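Vacuolar protein sorting-associated protein 29 (Entamoeba histolytica, PDB 5XCJ) probably serves in protein transport as the metallophosphatase-fold, metal-binding Vps29 subunit of retromer. Local coordinates at residues V5-A16 and P132-S140; E55-F63 and G83-I91. The protein carries 1 engineered substitution. All coordinates share one frame; numbering follows the deposited sequence.

Interaction 1 of 2, residues V5-A16 and P132-S140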
loop_
_atom_site.group_PDB
_atom_site.type_symbol
_atom_site.label_atom_id
_atom_site.label_comp_id
_atom_site.label_asym_id
_atom_site.label_seq_id
_atom_site.Cartn_x
_atom_site.Cartn_y
_atom_site.Cartn_z
ATOM N N VAL A 5 1.939 4.205 2.638
ATOM C CA VAL A 5 1.197 3.066 2.108
ATOM C C VAL A 5 2.203 2.209 1.344
ATOM O O VAL A 5 2.747 2.622 0.329
ATOM C CB VAL A 5 0.038 3.511 1.200
ATOM C CG1 VAL A 5 -0.777 2.315 0.734
ATOM C CG2 VAL A 5 -0.842 4.511 1.928
ATOM N N ILE A 6 2.442 1.009 1.855
ATOM C CA ILE A 6 3.431 0.093 1.292
ATOM C C ILE A 6 2.985 -1.367 1.400
ATOM O O ILE A 6 2.074 -1.674 2.158
ATOM C CB ILE A 6 4.774 0.294 2.028
ATOM C CG1 ILE A 6 5.974 -0.127 1.176
ATOM C CG2 ILE A 6 4.742 -0.405 3.370
ATOM C CD1 ILE A 6 7.306 0.295 1.755
ATOM N N GLY A 7 3.627 -2.248 0.636
ATOM C CA GLY A 7 3.299 -3.662 0.657
ATOM C C GLY A 7 3.882 -4.508 -0.463
ATOM O O GLY A 7 4.694 -4.041 -1.255
ATOM N N ASP A 8 3.443 -5.764 -0.514
ATOM C CA ASP A 8 3.874 -6.721 -1.534
ATOM C C ASP A 8 5.388 -6.879 -1.607
ATOM O O ASP A 8 5.980 -6.854 -2.675
ATOM C CB ASP A 8 3.274 -6.387 -2.895
ATOM C CG ASP A 8 1.837 -6.838 -3.013
ATOM O OD1 ASP A 8 1.521 -7.898 -2.456
ATOM O OD2 ASP A 8 1.035 -6.129 -3.644
ATOM N N PHE A 9 6.003 -6.985 -0.438
ATOM C CA PHE A 9 7.447 -7.142 -0.323
ATOM C C PHE A 9 8.042 -8.435 -0.866
ATOM O O PHE A 9 9.094 -8.425 -1.493
ATOM C CB PHE A 9 7.873 -7.028 1.142
ATOM C CG PHE A 9 7.597 -5.694 1.758
ATOM C CD1 PHE A 9 8.462 -4.635 1.561
ATOM C CD2 PHE A 9 6.477 -5.502 2.545
ATOM C CE1 PHE A 9 8.213 -3.411 2.136
ATOM C CE2 PHE A 9 6.219 -4.277 3.119
ATOM C CZ PHE A 9 7.091 -3.231 2.914
ATOM N N HIS A 10 7.375 -9.547 -0.603
ATOM C CA HIS A 10 7.917 -10.849 -0.959
ATOM C C HIS A 10 7.011 -11.818 -1.705
ATOM O O HIS A 10 5.799 -11.837 -1.524
ATOM C CB HIS A 10 8.375 -11.530 0.340
ATOM C CG HIS A 10 9.452 -12.555 0.157
ATOM N ND1 HIS A 10 10.771 -12.221 -0.061
ATOM C CD2 HIS A 10 9.408 -13.906 0.188
ATOM C CE1 HIS A 10 11.489 -13.324 -0.173
ATOM N NE2 HIS A 10 10.687 -14.358 -0.029
ATOM N N VAL A 11 7.655 -12.634 -2.526
ATOM C CA VAL A 11 7.028 -13.708 -3.277
ATOM C C VAL A 11 7.826 -14.958 -2.881
ATOM O O VAL A 11 9.051 -14.919 -2.831
ATOM C CB VAL A 11 7.089 -13.469 -4.793
ATOM C CG1 VAL A 11 6.715 -14.734 -5.546
ATOM C CG2 VAL A 11 6.170 -12.322 -5.184
ATOM N N PRO A 12 7.137 -16.062 -2.596
ATOM C CA PRO A 12 7.833 -17.276 -2.146
ATOM C C PRO A 12 8.823 -17.755 -3.183
ATOM O O PRO A 12 8.504 -17.769 -4.367
ATOM C CB PRO A 12 6.703 -18.291 -2.010
ATOM C CG PRO A 12 5.487 -17.467 -1.763
ATOM C CD PRO A 12 5.675 -16.240 -2.600
ATOM N N HIS A 13 10.035 -18.040 -2.718
ATOM C CA HIS A 13 11.140 -18.549 -3.525
ATOM C C HIS A 13 11.760 -17.509 -4.455
ATOM O O HIS A 13 12.536 -17.846 -5.336
ATOM C CB HIS A 13 10.743 -19.816 -4.276
ATOM C CG HIS A 13 10.116 -20.857 -3.402
ATOM N ND1 HIS A 13 8.781 -21.181 -3.473
ATOM C CD2 HIS A 13 10.643 -21.635 -2.429
ATOM C CE1 HIS A 13 8.511 -22.120 -2.582
ATOM N NE2 HIS A 13 9.623 -22.413 -1.936
ATOM N N ARG A 14 11.375 -16.250 -4.280
ATOM C CA ARG A 14 11.937 -15.164 -5.073
ATOM C C ARG A 14 12.474 -14.084 -4.134
ATOM O O ARG A 14 11.736 -13.538 -3.328
ATOM C CB ARG A 14 10.889 -14.615 -6.041
ATOM C CG ARG A 14 10.406 -15.656 -7.038
ATOM C CD ARG A 14 9.255 -15.156 -7.890
ATOM N NE ARG A 14 8.716 -16.215 -8.733
ATOM C CZ ARG A 14 9.202 -16.545 -9.921
ATOM N NH1 ARG A 14 10.243 -15.897 -10.414
ATOM N NH2 ARG A 14 8.651 -17.526 -10.617
ATOM N N SER A 15 13.759 -13.783 -4.247
ATOM C CA SER A 15 14.388 -12.801 -3.374
ATOM C C SER A 15 14.270 -11.376 -3.898
ATOM O O SER A 15 14.602 -11.096 -5.044
ATOM C CB SER A 15 15.857 -13.163 -3.154
ATOM O OG SER A 15 16.561 -12.129 -2.505
ATOM N N ALA A 16 13.765 -10.488 -3.052
ATOM C CA ALA A 16 13.618 -9.083 -3.398
ATOM C C ALA A 16 14.056 -8.189 -2.245
ATOM O O ALA A 16 13.774 -8.476 -1.089
ATOM C CB ALA A 16 12.182 -8.771 -3.784
ATOM N N PRO A 132 -0.355 0.835 -3.720
ATOM C CA PRO A 132 1.022 1.345 -3.728
ATOM C C PRO A 132 1.999 0.514 -4.565
ATOM O O PRO A 132 3.159 0.897 -4.694
ATOM C CB PRO A 132 1.420 1.300 -2.251
ATOM C CG PRO A 132 0.595 0.208 -1.675
ATOM C CD PRO A 132 -0.679 0.134 -2.468
ATOM N N GLY A 133 1.529 -0.595 -5.125
ATOM C CA GLY A 133 2.389 -1.469 -5.900
ATOM C C GLY A 133 3.279 -2.293 -4.979
ATOM O O GLY A 133 3.028 -2.394 -3.786
ATOM N N SER A 134 4.325 -2.884 -5.533
ATOM C CA SER A 134 5.227 -3.674 -4.722
ATOM C C SER A 134 6.421 -2.806 -4.366
ATOM O O SER A 134 7.063 -2.230 -5.237
ATOM C CB SER A 134 5.687 -4.925 -5.466
ATOM O OG SER A 134 6.751 -5.548 -4.782
ATOM N N ALA A 135 6.738 -2.764 -3.081
ATOM C CA ALA A 135 7.836 -1.955 -2.566
ATOM C C ALA A 135 9.169 -2.366 -3.159
ATOM O O ALA A 135 10.040 -1.538 -3.374
ATOM C CB ALA A 135 7.891 -2.036 -1.050
ATOM N N THR A 136 9.330 -3.658 -3.387
ATOM C CA THR A 136 10.561 -4.198 -3.938
ATOM C C THR A 136 10.492 -4.480 -5.430
ATOM O O THR A 136 11.456 -4.944 -6.018
ATOM C CB THR A 136 10.911 -5.508 -3.226
ATOM O OG1 THR A 136 9.842 -6.438 -3.412
ATOM C CG2 THR A 136 11.103 -5.262 -1.746
ATOM N N GLY A 137 9.368 -4.157 -6.058
ATOM C CA GLY A 137 9.196 -4.457 -7.467
ATOM C C GLY A 137 9.279 -5.958 -7.708
ATOM O O GLY A 137 9.857 -6.419 -8.677
ATOM N N ALA A 138 8.639 -6.706 -6.815
ATOM C CA ALA A 138 8.630 -8.170 -6.836
ATOM C C ALA A 138 7.865 -8.778 -8.009
ATOM O O ALA A 138 6.975 -8.161 -8.572
ATOM C CB ALA A 138 8.097 -8.710 -5.521
ATOM N N TYR A 139 8.215 -10.011 -8.346
ATOM C CA TYR A 139 7.605 -10.700 -9.467
ATOM C C TYR A 139 6.094 -10.881 -9.305
ATOM O O TYR A 139 5.615 -11.214 -8.229
ATOM C CB TYR A 139 8.283 -12.073 -9.652
ATOM C CG TYR A 139 7.463 -13.051 -10.455
ATOM C CD1 TYR A 139 7.524 -13.060 -11.835
ATOM C CD2 TYR A 139 6.576 -13.917 -9.838
ATOM C CE1 TYR A 139 6.758 -13.927 -12.579
ATOM C CE2 TYR A 139 5.805 -14.791 -10.571
ATOM C CZ TYR A 139 5.898 -14.789 -11.941
ATOM O OH TYR A 139 5.133 -15.650 -12.683
ATOM N N SER A 140 5.371 -10.667 -10.391
ATOM C CA SER A 140 3.944 -10.892 -10.402
ATOM C C SER A 140 3.538 -11.476 -11.745
ATOM O O SER A 140 4.016 -11.040 -12.781
ATOM C CB SER A 140 3.180 -9.595 -10.141
ATOM O OG SER A 140 1.784 -9.805 -10.237
HETATM O O HOH W 1 4.413 -0.904 -2.108
HETATM O O HOH W 2 0.806 -3.563 -2.808
#
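The hydroxyl of Ser134 is gripped by two backbone groups: OG donates to the carbonyl O of Asp8 at 2.6 Å, arriving tilted 28° from the carbonyl plane, and accepts the N-H of Ala138 from its own loop. Holding OG anti to the backbone N (chi1 169°) sets it between these two partners. The neighbouring bonds repeat the theme of loop donors meeting carbonyls of 5-16. Ala135 N reaches Gly7 O at 3.0 Å with a nearly straight N-H, and Thr136 OG1 gives its proton to Phe9 O at 2.9 Å. The 134-137 segment that supplies these donors is a type I turn. Its Ala135 CB touches both Ile6 CG1 and the Phe9 ring, whose CE1 lies 3.5 Å from the methyl, while Thr136 CG2 comes to the ring edge. At the start of the contact, Val5 CG1 presses tightly on Pro132 CG. At the other, solvent-exposed end, the extended Arg14 side chain lays its guanidinium over one face of the Tyr139 ring, CZ 3.9 Å from the ring centroid and the planes 23° apart, a cation-pi stack; Val11 CG1 sits at the ring edge. The carboxylate of Asp8 has its main partners outside the two segments: OD1 accepts from His86 NE2, OD2 from His115 N, and a water joins OD2 to Gly133 O. Asp8 binds both zinc ions in another structure of this protein; the contact joins its loop, just after strand 2-6, to 132-140 in a calcineurin-like metallophosphatase fold.

Interaction 2 of 2, residues E55-F63 and G83-I91. Engineered in segment 55-63: Ala62 (natural residue Asp).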
loop_
_atom_site.group_PDB
_atom_site.type_symbol
_atom_site.label_atom_id
_atom_site.label_comp_id
_atom_site.label_asym_id
_atom_site.label_seq_id
_atom_site.Cartn_x
_atom_site.Cartn_y
_atom_site.Cartn_z
ATOM N N GLU A 55 2.663 3.976 14.541
ATOM C CA GLU A 55 1.535 3.084 14.308
ATOM C C GLU A 55 1.674 2.336 12.991
ATOM O O GLU A 55 1.710 2.942 11.925
ATOM C CB GLU A 55 0.239 3.900 14.306
ATOM C CG GLU A 55 -1.018 3.134 14.670
ATOM C CD GLU A 55 -2.212 4.051 14.887
ATOM O OE1 GLU A 55 -2.011 5.191 15.346
ATOM O OE2 GLU A 55 -3.347 3.636 14.590
ATOM N N VAL A 56 1.759 1.016 13.085
ATOM C CA VAL A 56 1.890 0.164 11.917
ATOM C C VAL A 56 0.724 -0.809 11.790
ATOM O O VAL A 56 0.342 -1.451 12.759
ATOM C CB VAL A 56 3.202 -0.632 11.961
ATOM C CG1 VAL A 56 3.324 -1.532 10.748
ATOM C CG2 VAL A 56 4.386 0.318 12.055
ATOM N N HIS A 57 0.148 -0.886 10.593
ATOM C CA HIS A 57 -0.951 -1.804 10.320
ATOM C C HIS A 57 -0.605 -2.727 9.164
ATOM O O HIS A 57 -0.188 -2.273 8.100
ATOM C CB HIS A 57 -2.221 -1.033 10.002
ATOM C CG HIS A 57 -2.549 0.016 11.011
ATOM N ND1 HIS A 57 -3.485 -0.172 12.001
ATOM C CD2 HIS A 57 -2.060 1.264 11.190
ATOM C CE1 HIS A 57 -3.561 0.914 12.743
ATOM N NE2 HIS A 57 -2.704 1.800 12.276
ATOM N N VAL A 58 -0.742 -4.025 9.398
ATOM C CA VAL A 58 -0.468 -5.025 8.378
ATOM C C VAL A 58 -1.601 -6.037 8.236
ATOM O O VAL A 58 -2.027 -6.641 9.207
ATOM C CB VAL A 58 0.842 -5.771 8.676
ATOM C CG1 VAL A 58 1.140 -6.781 7.585
ATOM C CG2 VAL A 58 1.983 -4.784 8.831
ATOM N N VAL A 59 -2.090 -6.207 7.019
ATOM C CA VAL A 59 -3.137 -7.190 6.746
ATOM C C VAL A 59 -2.516 -8.477 6.210
ATOM O O VAL A 59 -1.368 -8.479 5.766
ATOM C CB VAL A 59 -4.197 -6.665 5.765
ATOM C CG1 VAL A 59 -5.054 -5.603 6.431
ATOM C CG2 VAL A 59 -3.540 -6.129 4.505
ATOM N N LYS A 60 -3.276 -9.566 6.242
ATOM C CA LYS A 60 -2.760 -10.842 5.768
ATOM C C LYS A 60 -2.716 -10.946 4.250
ATOM O O LYS A 60 -3.709 -10.766 3.561
ATOM C CB LYS A 60 -3.569 -12.005 6.341
ATOM C CG LYS A 60 -3.116 -13.354 5.820
ATOM C CD LYS A 60 -3.877 -14.497 6.459
ATOM C CE LYS A 60 -3.467 -15.828 5.860
ATOM N NZ LYS A 60 -3.373 -15.780 4.378
ATOM N N GLY A 61 -1.525 -11.235 3.747
ATOM C CA GLY A 61 -1.270 -11.404 2.336
ATOM C C GLY A 61 -1.521 -12.821 1.857
ATOM O O GLY A 61 -1.912 -13.684 2.628
ATOM N N ALA A 62 -1.314 -13.047 0.571
ATOM C CA ALA A 62 -1.491 -14.372 0.008
ATOM C C ALA A 62 -0.488 -15.355 0.604
ATOM O O ALA A 62 -0.832 -16.487 0.895
ATOM C CB ALA A 62 -1.373 -14.332 -1.507
ATOM N N PHE A 63 0.755 -14.913 0.765
ATOM C CA PHE A 63 1.816 -15.758 1.316
ATOM C C PHE A 63 2.203 -15.509 2.779
ATOM O O PHE A 63 3.108 -16.155 3.293
ATOM C CB PHE A 63 3.058 -15.668 0.436
ATOM C CG PHE A 63 2.757 -15.423 -1.006
ATOM C CD1 PHE A 63 2.193 -16.413 -1.779
ATOM C CD2 PHE A 63 3.034 -14.202 -1.588
ATOM C CE1 PHE A 63 1.911 -16.195 -3.114
ATOM C CE2 PHE A 63 2.755 -13.977 -2.916
ATOM C CZ PHE A 63 2.190 -14.974 -3.682
ATOM N N GLY A 83 -9.989 1.651 4.380
ATOM C CA GLY A 83 -10.121 0.210 4.332
ATOM C C GLY A 83 -8.851 -0.379 3.763
ATOM O O GLY A 83 -8.319 0.101 2.769
ATOM N N LEU A 84 -8.339 -1.405 4.422
ATOM C CA LEU A 84 -7.109 -2.038 3.980
ATOM C C LEU A 84 -7.187 -3.557 3.894
ATOM O O LEU A 84 -7.643 -4.204 4.825
ATOM C CB LEU A 84 -5.979 -1.629 4.924
ATOM C CG LEU A 84 -4.616 -2.307 4.792
ATOM C CD1 LEU A 84 -3.848 -1.697 3.634
ATOM C CD2 LEU A 84 -3.831 -2.180 6.086
ATOM N N MET A 85 -6.770 -4.091 2.758
ATOM C CA MET A 85 -6.690 -5.529 2.543
ATOM C C MET A 85 -5.681 -5.822 1.429
ATOM O O MET A 85 -5.395 -4.957 0.608
ATOM C CB MET A 85 -8.068 -6.149 2.308
ATOM C CG MET A 85 -8.487 -6.312 0.864
ATOM S SD MET A 85 -9.996 -7.291 0.775
ATOM C CE MET A 85 -9.758 -8.415 2.137
ATOM N N HIS A 86 -5.152 -7.038 1.383
ATOM C CA HIS A 86 -4.156 -7.373 0.373
ATOM C C HIS A 86 -4.678 -7.269 -1.058
ATOM O O HIS A 86 -3.979 -6.787 -1.940
ATOM C CB HIS A 86 -3.529 -8.743 0.625
ATOM C CG HIS A 86 -2.439 -9.081 -0.338
ATOM N ND1 HIS A 86 -2.533 -10.123 -1.235
ATOM C CD2 HIS A 86 -1.236 -8.507 -0.558
ATOM C CE1 HIS A 86 -1.435 -10.173 -1.963
ATOM N NE2 HIS A 86 -0.631 -9.205 -1.571
ATOM N N GLY A 87 -5.926 -7.664 -1.274
ATOM C CA GLY A 87 -6.525 -7.595 -2.590
ATOM C C GLY A 87 -6.580 -8.850 -3.446
ATOM O O GLY A 87 -7.173 -8.832 -4.514
ATOM N N HIS A 88 -5.959 -9.931 -2.992
ATOM C CA HIS A 88 -6.034 -11.200 -3.711
ATOM C C HIS A 88 -7.464 -11.756 -3.662
ATOM O O HIS A 88 -7.878 -12.502 -4.536
ATOM C CB HIS A 88 -4.999 -12.229 -3.239
ATOM C CG HIS A 88 -5.190 -12.698 -1.834
ATOM N ND1 HIS A 88 -4.871 -11.924 -0.740
ATOM C CD2 HIS A 88 -5.638 -13.876 -1.341
ATOM C CE1 HIS A 88 -5.119 -12.602 0.363
ATOM N NE2 HIS A 88 -5.595 -13.786 0.027
ATOM N N GLN A 89 -8.174 -11.398 -2.597
ATOM C CA GLN A 89 -9.559 -11.799 -2.357
ATOM C C GLN A 89 -10.574 -11.128 -3.285
ATOM O O GLN A 89 -11.694 -11.605 -3.427
ATOM C CB GLN A 89 -9.955 -11.573 -0.901
ATOM C CG GLN A 89 -8.893 -11.972 0.100
ATOM C CD GLN A 89 -7.948 -10.837 0.404
ATOM O OE1 GLN A 89 -7.709 -9.979 -0.435
ATOM N NE2 GLN A 89 -7.414 -10.824 1.610
ATOM N N VAL A 90 -10.177 -10.032 -3.915
ATOM C CA VAL A 90 -11.087 -9.311 -4.783
ATOM C C VAL A 90 -11.118 -9.989 -6.138
ATOM O O VAL A 90 -10.172 -9.911 -6.906
ATOM C CB VAL A 90 -10.625 -7.858 -4.972
ATOM C CG1 VAL A 90 -11.476 -7.153 -6.014
ATOM C CG2 VAL A 90 -10.633 -7.117 -3.646
ATOM N N ILE A 91 -12.225 -10.675 -6.411
ATOM C CA ILE A 91 -12.403 -11.380 -7.675
ATOM C C ILE A 91 -13.560 -10.789 -8.501
ATOM O O ILE A 91 -14.635 -10.608 -7.958
ATOM C CB ILE A 91 -12.546 -12.897 -7.487
ATOM C CG1 ILE A 91 -13.787 -13.231 -6.670
ATOM C CG2 ILE A 91 -11.298 -13.454 -6.826
ATOM C CD1 ILE A 91 -14.079 -14.710 -6.599
HETATM O O HOH W 3 -5.607 -9.158 3.392
#
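Two loops at the metal site of the metallophosphatase fold meet here, each following a strand, 55-58 in one sheet and 80-85 in the other. Near the strand ends the contact is apolar: Val59 CG1 rests 3.7 Å from Leu84 CD2, and its other methyl, CG2, lies over the Met85-His86 backbone. Farther on, two imidazoles take over. Gly61 CA sits over one face of His86, 4.0 Å from the ring centroid, and the engineered Ala62, aspartate in the natural protein and a zinc ligand position, sets CB over a face of His88, 4.2 Å from its centroid. With its CG between the backbone N and the carbonyl carbon (chi1 65°), His88 folds back so that its ND1 meets His86 ND1 at 3.0 Å, a hydrogen bond whose donor may be either ring. His86 also bonds through NE2 to Asp8. No direct hydrogen bond joins 55-63 to 83-91; instead one water donates to Lys60 O at 2.5 Å and accepts from His86 N and Gln89 NE2, which also binds Glu71. With polar links at both ring nitrogens and CH-pi contact on a face, the rotation of His86 is fixed beside the metal ligands, consistent with a second-shell role toward Asp8.

Interaction 2 lies within the chain loop that interaction 1 closes, and the two meet at the metal site, where they share the Asp8-His86 bond and Pro12 packs on Phe63. Strands 2-6 and 55-58 belong to the same six-stranded sheet, while 132-140 and 83-91 both follow or end strands of the five-stranded one, so each contact joins the two sheets. Interaction 1 is mostly buried and held by direct bonds to backbone carbonyls, with its cation-pi stack at the surface. Interaction 2, only partly buried, relies on apolar contacts, imidazole faces and a bridging water.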